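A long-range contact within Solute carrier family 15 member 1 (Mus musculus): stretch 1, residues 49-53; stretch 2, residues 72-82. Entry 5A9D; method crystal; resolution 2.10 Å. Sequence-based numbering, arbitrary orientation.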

# COMPACT_ATOMS: atom_id res chain seq x y z
N ASN A 49 9.51 -14.79 15.70
CA ASN A 49 10.81 -15.37 15.35
C ASN A 49 10.63 -16.27 14.16
O ASN A 49 9.61 -16.94 14.03
N ILE A 50 11.63 -16.29 13.28
CA ILE A 50 11.65 -17.09 12.06
C ILE A 50 12.91 -17.91 12.06
O ILE A 50 14.00 -17.39 12.34
N SER A 51 12.77 -19.20 11.76
CA SER A 51 13.90 -20.12 11.69
C SER A 51 13.79 -21.01 10.45
O SER A 51 12.72 -21.11 9.84
N SER A 52 14.91 -21.66 10.09
CA SER A 52 15.03 -22.60 8.98
C SER A 52 15.53 -23.92 9.48
O SER A 52 16.35 -23.97 10.40
N SER A 53 15.07 -25.01 8.84
CA SER A 53 15.52 -26.36 9.14
C SER A 53 17.04 -26.47 8.90
O SER A 53 17.55 -25.93 7.91
N THR A 72 0.99 -10.27 4.39
CA THR A 72 1.61 -11.51 3.96
C THR A 72 3.04 -11.43 4.46
O THR A 72 3.77 -10.53 4.06
N LEU A 73 3.42 -12.36 5.33
CA LEU A 73 4.78 -12.47 5.79
C LEU A 73 5.51 -13.40 4.80
O LEU A 73 5.30 -14.63 4.80
N LEU A 74 6.33 -12.80 3.93
CA LEU A 74 7.12 -13.59 2.98
C LEU A 74 8.34 -14.07 3.74
O LEU A 74 8.93 -13.27 4.45
N VAL A 75 8.66 -15.38 3.67
CA VAL A 75 9.85 -15.95 4.33
C VAL A 75 10.68 -16.75 3.30
O VAL A 75 10.10 -17.38 2.39
N TRP A 76 12.00 -16.73 3.42
CA TRP A 76 12.92 -17.47 2.54
C TRP A 76 14.24 -17.75 3.26
O TRP A 76 14.52 -17.14 4.29
N ASN A 77 14.99 -18.72 2.77
CA ASN A 77 16.26 -19.14 3.35
C ASN A 77 17.40 -18.13 3.06
O ASN A 77 17.46 -17.61 1.94
N PRO A 78 18.31 -17.79 4.03
CA PRO A 78 18.44 -18.26 5.42
C PRO A 78 17.81 -17.31 6.45
O PRO A 78 18.46 -16.35 6.87
N SER A 79 16.58 -17.60 6.89
CA SER A 79 15.80 -16.82 7.87
C SER A 79 15.59 -15.34 7.44
O SER A 79 15.75 -14.41 8.24
N GLN A 80 15.20 -15.15 6.17
CA GLN A 80 14.90 -13.83 5.59
C GLN A 80 13.39 -13.64 5.58
O GLN A 80 12.65 -14.61 5.52
N TYR A 81 12.93 -12.41 5.63
CA TYR A 81 11.51 -12.11 5.59
C TYR A 81 11.24 -10.74 4.99
O TYR A 81 12.14 -9.91 4.90
N ARG A 82 9.99 -10.51 4.62
CA ARG A 82 9.45 -9.23 4.19
C ARG A 82 7.96 -9.23 4.53
O ARG A 82 7.25 -10.19 4.20

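The contact between the two stretches is built around Ile-50, which gives up more surface to the other stretch than any other residue here. Its CA-to-CB bond points toward the second stretch, and with chi1 at -61° (m) and chi2 at 163° (t) the side chain extends so that its terminal methyl, CD1, reaches three residues of the facing hairpin. The tightest of these contacts is with Tyr-81, where Ile-50 CD1 lies 3.5 Å from Tyr-81 CB; the same methyl approaches Val-75 CG1 at 3.9 Å and Leu-73 CD2 at 4.1 Å.

All three partners direct their CA-to-CB bonds toward the first stretch. Leu-73 and Val-75 alternate along one strand of the hairpin, and Tyr-81 comes from the other, so their side chains emerge on the same side of the sheet and form a shared apolar surface for the isoleucine. Leu-73 adopts the t rotamer at chi1 and p at chi2, whereas Val-75 has chi1 at -61° (m). Tyr-81 is in the p rotamer (chi1 74°), and the isoleucine methyl approaches its ring obliquely. The intervening Leu-74 takes no part, and Trp-76 and Gln-80 turn their CA-to-CB bonds away. The hairpin is held together by backbone hydrogen bonds, among them Trp-76 N to Gln-80 O at 3.1 Å and Gln-80 N to Trp-76 O at 2.8 Å.

Toward the turn the contact becomes polar in composition, with Ser-79 at its centre. This residue, whose CA-to-CB bond points sideways, has chi1 at -62° (m), and its hydroxyl lies against the backbone of the first strand: Ser-79 OG is 3.6 Å from both Ile-50 O and Ser-51 CA, and 3.7 Å from Ser-52 N. These are packing distances, and no hydrogen bond joins the two stretches; Ser-79 OG finds its hydrogen-bonding partner elsewhere in the structure. Ser-51 points away, in keeping with strand alternation, while Ser-52 again points toward the hairpin. The chi1 of Ser-52, -103°, falls between the usual wells, and its OG comes within 4.3 Å of Asn-77 CB.

At this margin Asn-77 (chi1 65°, p) sets out sideways and its end leads away, so the contact is made through CB rather than the amide. Beyond it, a cis peptide bond precedes Pro-78, and the turn is braced internally by a hydrogen bond from Gln-80 NE2 to Pro-78 O at 2.8 Å.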

# COMPACT_ATOMS: atom_id res chain seq x y z
CB ASN A 49 11.41 -16.17 16.53
CG ASN A 49 11.40 -15.43 17.84
OD1 ASN A 49 11.95 -14.33 17.97
ND2 ASN A 49 10.74 -16.01 18.82
CB ILE A 50 11.55 -16.18 10.81
CG1 ILE A 50 10.24 -15.36 10.80
CG2 ILE A 50 11.72 -16.98 9.52
CD1 ILE A 50 10.29 -14.19 9.86
CB SER A 51 14.00 -20.94 12.97
OG SER A 51 12.89 -21.81 13.17
CB SER A 52 16.01 -22.07 7.93
OG SER A 52 15.33 -21.53 6.81
CB SER A 53 14.76 -27.37 8.28
OG SER A 53 14.68 -26.95 6.93
CB THR A 72 1.54 -11.72 2.44
OG1 THR A 72 0.20 -12.01 2.14
CG2 THR A 72 2.42 -12.91 1.95
CB LEU A 73 4.86 -13.00 7.25
CG LEU A 73 6.28 -13.22 7.83
CD1 LEU A 73 7.09 -11.90 7.95
CD2 LEU A 73 6.21 -13.91 9.19
CB LEU A 74 7.58 -12.75 1.77
CG LEU A 74 6.54 -12.23 0.79
CD1 LEU A 74 7.21 -11.36 -0.26
CD2 LEU A 74 5.84 -13.39 0.07
CB VAL A 75 9.55 -16.78 5.63
CG1 VAL A 75 8.89 -15.91 6.71
CG2 VAL A 75 8.68 -18.02 5.34
CB TRP A 76 13.11 -16.80 1.15
CG TRP A 76 13.77 -15.45 1.16
CD1 TRP A 76 15.07 -15.18 0.84
CD2 TRP A 76 13.14 -14.18 1.37
NE1 TRP A 76 15.29 -13.83 0.87
CE2 TRP A 76 14.13 -13.19 1.22
CE3 TRP A 76 11.83 -13.78 1.72
CZ2 TRP A 76 13.87 -11.83 1.43
CZ3 TRP A 76 11.56 -12.44 1.90
CH2 TRP A 76 12.58 -11.47 1.77
CB ASN A 77 16.62 -20.54 2.84
CG ASN A 77 16.89 -20.61 1.35
OD1 ASN A 77 15.98 -20.45 0.52
ND2 ASN A 77 18.14 -20.85 0.98
CB PRO A 78 19.96 -18.34 5.60
CG PRO A 78 20.55 -17.35 4.58
CD PRO A 78 19.41 -16.85 3.72
CB SER A 79 16.40 -16.94 9.28
OG SER A 79 16.34 -18.29 9.71
CB GLN A 80 15.44 -13.71 4.16
CG GLN A 80 16.90 -14.09 3.94
CD GLN A 80 17.81 -13.23 4.77
OE1 GLN A 80 17.98 -12.03 4.52
NE2 GLN A 80 18.37 -13.81 5.81
CB TYR A 81 10.86 -12.22 7.00
CG TYR A 81 11.21 -11.07 7.93
CD1 TYR A 81 12.38 -11.09 8.69
CD2 TYR A 81 10.39 -9.94 8.01
CE1 TYR A 81 12.74 -10.01 9.50
CE2 TYR A 81 10.75 -8.84 8.81
CZ TYR A 81 11.90 -8.90 9.58
OH TYR A 81 12.26 -7.86 10.39
CB ARG A 82 9.64 -8.97 2.69
CG ARG A 82 9.18 -7.54 2.33
CD ARG A 82 9.03 -7.32 0.84
NE ARG A 82 10.21 -7.80 0.12
CZ ARG A 82 11.27 -7.05 -0.16
NH1 ARG A 82 11.31 -5.77 0.20
NH2 ARG A 82 12.32 -7.58 -0.79